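Local coordinates for protein rhizavidin (Rhizobium etli, PDB 3EW1) that binds biotin with high affinity as a dimeric member of the avidin family, at residues W19-G24 with D119-V124. Sequence-based numbering, arbitrary orientation.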
ATOM      1  N   TRP B  19      -8.772 -13.864  -4.330  1.00 20.96           N
ATOM      2  CA  TRP B  19      -9.588 -13.369  -3.233  1.00 21.11           C
ATOM      3  C   TRP B  19     -10.784 -12.632  -3.805  1.00 20.81           C
ATOM      4  O   TRP B  19     -10.690 -12.018  -4.903  1.00 20.76           O
ATOM      5  CB  TRP B  19      -8.762 -12.425  -2.345  1.00 21.27           C
ATOM      6  CG  TRP B  19      -7.506 -13.070  -1.873  1.00 20.43           C
ATOM      7  CD1 TRP B  19      -6.337 -13.163  -2.555  1.00 20.42           C
ATOM      8  CD2 TRP B  19      -7.291 -13.769  -0.626  1.00 20.34           C
ATOM      9  NE1 TRP B  19      -5.404 -13.845  -1.821  1.00 19.77           N
ATOM     10  CE2 TRP B  19      -5.973 -14.248  -0.643  1.00 20.45           C
ATOM     11  CE3 TRP B  19      -8.084 -14.010   0.505  1.00 20.74           C
ATOM     12  CZ2 TRP B  19      -5.417 -14.957   0.405  1.00 20.16           C
ATOM     13  CZ3 TRP B  19      -7.534 -14.727   1.555  1.00 19.24           C
ATOM     14  CH2 TRP B  19      -6.213 -15.201   1.504  1.00 20.40           C
ATOM     15  N   GLN B  20     -11.911 -12.726  -3.097  1.00 20.50           N
ATOM     16  CA  GLN B  20     -13.144 -12.016  -3.445  1.00 20.41           C
ATOM     17  C   GLN B  20     -13.682 -11.290  -2.223  1.00 20.76           C
ATOM     18  O   GLN B  20     -13.826 -11.909  -1.156  1.00 20.01           O
ATOM     19  CB  GLN B  20     -14.199 -13.003  -3.950  1.00 21.28           C
ATOM     20  CG  GLN B  20     -15.446 -12.312  -4.436  1.00 24.09           C
ATOM     21  CD  GLN B  20     -16.588 -13.274  -4.623  1.00 28.71           C
ATOM     22  OE1 GLN B  20     -17.208 -13.302  -5.676  1.00 30.88           O
ATOM     23  NE2 GLN B  20     -16.871 -14.078  -3.590  1.00 29.52           N
ATOM     24  N   ASN B  21     -13.979  -9.993  -2.322  1.00 20.71           N
ATOM     25  CA  ASN B  21     -14.619  -9.312  -1.180  1.00 21.58           C
ATOM     26  C   ASN B  21     -16.150  -9.375  -1.238  1.00 22.36           C
ATOM     27  O   ASN B  21     -16.722  -9.939  -2.176  1.00 20.80           O
ATOM     28  CB  ASN B  21     -14.091  -7.881  -0.928  1.00 22.09           C
ATOM     29  CG  ASN B  21     -14.579  -6.864  -1.949  1.00 21.05           C
ATOM     30  OD1 ASN B  21     -15.524  -7.090  -2.684  1.00 18.83           O
ATOM     31  ND2 ASN B  21     -13.891  -5.720  -2.014  1.00 20.20           N
ATOM     32  N   GLN B  22     -16.791  -8.814  -0.217  1.00 23.40           N
ATOM     33  CA  GLN B  22     -18.245  -8.844  -0.080  1.00 25.69           C
ATOM     34  C   GLN B  22     -19.025  -8.091  -1.166  1.00 26.62           C
ATOM     35  O   GLN B  22     -20.262  -8.254  -1.286  1.00 26.65           O
ATOM     36  CB  GLN B  22     -18.623  -8.349   1.323  1.00 25.43           C
ATOM     37  CG  GLN B  22     -18.544  -6.821   1.538  1.00 28.57           C
ATOM     38  CD  GLN B  22     -17.099  -6.251   1.506  1.00 29.79           C
ATOM     39  OE1 GLN B  22     -16.162  -6.868   2.009  1.00 27.92           O
ATOM     40  NE2 GLN B  22     -16.942  -5.073   0.927  1.00 31.92           N
ATOM     41  N   SER B  23     -18.316  -7.257  -1.936  1.00 26.91           N
ATOM     42  CA  SER B  23     -18.917  -6.457  -3.000  1.00 27.54           C
ATOM     43  C   SER B  23     -18.735  -7.125  -4.338  1.00 27.07           C
ATOM     44  O   SER B  23     -19.220  -6.624  -5.392  1.00 28.44           O
ATOM     45  CB  SER B  23     -18.260  -5.078  -3.057  1.00 28.98           C
ATOM     46  OG  SER B  23     -18.378  -4.392  -1.833  1.00 32.16           O
ATOM     47  N   GLY B  24     -18.007  -8.239  -4.325  1.00 26.22           N
ATOM     48  CA  GLY B  24     -17.773  -8.986  -5.548  1.00 25.09           C
ATOM     49  C   GLY B  24     -16.481  -8.598  -6.238  1.00 23.66           C
ATOM     50  O   GLY B  24     -16.129  -9.155  -7.280  1.00 23.81           O
ATOM     51  N   ASP B 119     -13.530  -3.782   4.020  1.00 23.03           N
ATOM     52  CA  ASP B 119     -13.712  -4.893   3.083  1.00 21.85           C
ATOM     53  C   ASP B 119     -13.158  -6.133   3.754  1.00 22.05           C
ATOM     54  O   ASP B 119     -12.127  -6.062   4.409  1.00 20.67           O
ATOM     55  CB  ASP B 119     -12.872  -4.718   1.816  1.00 21.57           C
ATOM     56  CG  ASP B 119     -13.488  -3.813   0.801  1.00 22.71           C
ATOM     57  OD1 ASP B 119     -14.628  -3.343   0.956  1.00 24.86           O
ATOM     58  OD2 ASP B 119     -12.788  -3.547  -0.197  1.00 21.36           O
ATOM     59  N   THR B 120     -13.826  -7.268   3.545  1.00 20.97           N
ATOM     60  CA  THR B 120     -13.296  -8.567   3.937  1.00 22.14           C
ATOM     61  C   THR B 120     -13.239  -9.452   2.706  1.00 21.40           C
ATOM     62  O   THR B 120     -14.267  -9.666   2.050  1.00 22.42           O
ATOM     63  CB  THR B 120     -14.184  -9.228   5.033  1.00 22.56           C
ATOM     64  OG1 THR B 120     -14.121  -8.416   6.201  1.00 24.83           O
ATOM     65  CG2 THR B 120     -13.703 -10.675   5.384  1.00 23.31           C
ATOM     66  N   PHE B 121     -12.047  -9.990   2.436  1.00 18.94           N
ATOM     67  CA  PHE B 121     -11.762 -10.806   1.268  1.00 19.25           C
ATOM     68  C   PHE B 121     -11.738 -12.279   1.652  1.00 20.25           C
ATOM     69  O   PHE B 121     -11.017 -12.622   2.569  1.00 21.67           O
ATOM     70  CB  PHE B 121     -10.372 -10.409   0.705  1.00 20.29           C
ATOM     71  CG  PHE B 121     -10.328  -9.032   0.112  1.00 19.58           C
ATOM     72  CD1 PHE B 121     -10.074  -7.899   0.913  1.00 15.94           C
ATOM     73  CD2 PHE B 121     -10.603  -8.843  -1.216  1.00 17.10           C
ATOM     74  CE1 PHE B 121     -10.028  -6.591   0.356  1.00 17.60           C
ATOM     75  CE2 PHE B 121     -10.547  -7.518  -1.776  1.00 16.17           C
ATOM     76  CZ  PHE B 121     -10.302  -6.435  -0.959  1.00 18.13           C
ATOM     77  N   GLN B 122     -12.454 -13.123   0.898  1.00 20.48           N
ATOM     78  CA  GLN B 122     -12.388 -14.574   1.083  1.00 20.98           C
ATOM     79  C   GLN B 122     -11.452 -15.204   0.066  1.00 20.14           C
ATOM     80  O   GLN B 122     -11.455 -14.813  -1.123  1.00 19.19           O
ATOM     81  CB  GLN B 122     -13.778 -15.201   0.875  1.00 21.19           C
ATOM     82  CG  GLN B 122     -14.819 -14.634   1.777  1.00 25.18           C
ATOM     83  CD  GLN B 122     -14.527 -14.820   3.252  1.00 28.51           C
ATOM     84  OE1 GLN B 122     -14.057 -15.874   3.685  1.00 32.00           O
ATOM     85  NE2 GLN B 122     -14.812 -13.796   4.035  1.00 31.89           N
ATOM     86  N   TYR B 123     -10.667 -16.187   0.504  1.00 20.98           N
ATOM     87  CA  TYR B 123      -9.803 -16.929  -0.378  1.00 20.70           C
ATOM     88  C   TYR B 123     -10.654 -17.666  -1.404  1.00 21.75           C
ATOM     89  O   TYR B 123     -11.704 -18.242  -1.049  1.00 21.86           O
ATOM     90  CB  TYR B 123      -8.931 -17.910   0.427  1.00 21.67           C
ATOM     91  CG  TYR B 123      -8.155 -18.852  -0.431  1.00 22.60           C
ATOM     92  CD1 TYR B 123      -8.627 -20.146  -0.683  1.00 22.02           C
ATOM     93  CD2 TYR B 123      -6.965 -18.446  -1.042  1.00 21.11           C
ATOM     94  CE1 TYR B 123      -7.927 -21.017  -1.483  1.00 22.58           C
ATOM     95  CE2 TYR B 123      -6.248 -19.305  -1.862  1.00 20.62           C
ATOM     96  CZ  TYR B 123      -6.738 -20.594  -2.093  1.00 20.29           C
ATOM     97  OH  TYR B 123      -6.010 -21.475  -2.912  1.00 22.20           O
ATOM     98  N   VAL B 124     -10.196 -17.653  -2.657  1.00 21.41           N
ATOM     99  CA  VAL B 124     -10.846 -18.334  -3.776  1.00 22.74           C
ATOM    100  C   VAL B 124      -9.918 -19.425  -4.327  1.00 23.53           C
ATOM    101  O   VAL B 124      -8.846 -19.124  -4.827  1.00 23.31           O
ATOM    102  CB  VAL B 124     -11.189 -17.287  -4.882  1.00 23.52           C
ATOM    103  CG1 VAL B 124     -11.670 -17.951  -6.162  1.00 25.89           C
ATOM    104  CG2 VAL B 124     -12.197 -16.291  -4.356  1.00 23.87           C
TER
HETATM  105  O   HOH W   1     -16.704  -2.002  -0.885  1.00 47.83           O
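The seam that closes the avidin-type β-barrel runs here, where the first strand, 15-21, pairs antiparallel with the last, 111-124, and N21 and D119, both biotin-binding residues, bring this seam to the biotin site. Q20 and Q122 form a hydrogen-bonded pair: Q20 N gives to Q122 O at 2.9 Å, and Q122 N returns a nearly straight bond to Q20 O (169°). In the turn that follows, the Q22 side-chain amide bonds to the facing strand. Bent at chi2 (-68°), it turns back so that OE1 receives T120 N at 2.8 Å, while NE2 gives to D119 OD1 at 2.9 Å, arriving from above the carboxylate plane. D119 OD2 takes a weak bond from N21 ND2 (3.0 Å) and a hydrogen bond from W85 NE1; with Q22 NE2 on OD1, the carboxylate is probably ionised. An alanine in place of D119 would remove these acceptors and would probably leave the Q22 amide held mainly through OE1 and the biotin-site wall less firmly set. N21 is also steadied by an Asx turn, S23 N to its OD1, and by its CB lying over the F121 ring face, 3.8 Å from the centroid. Farther along, Y123 sets CB over the six-membered ring of W19 and turns its own ring edge-to-face against it. W19 continues onto M27 and I29 of strand 26-31, while N21, D119 and F121 meet Y41 of strand 36-42.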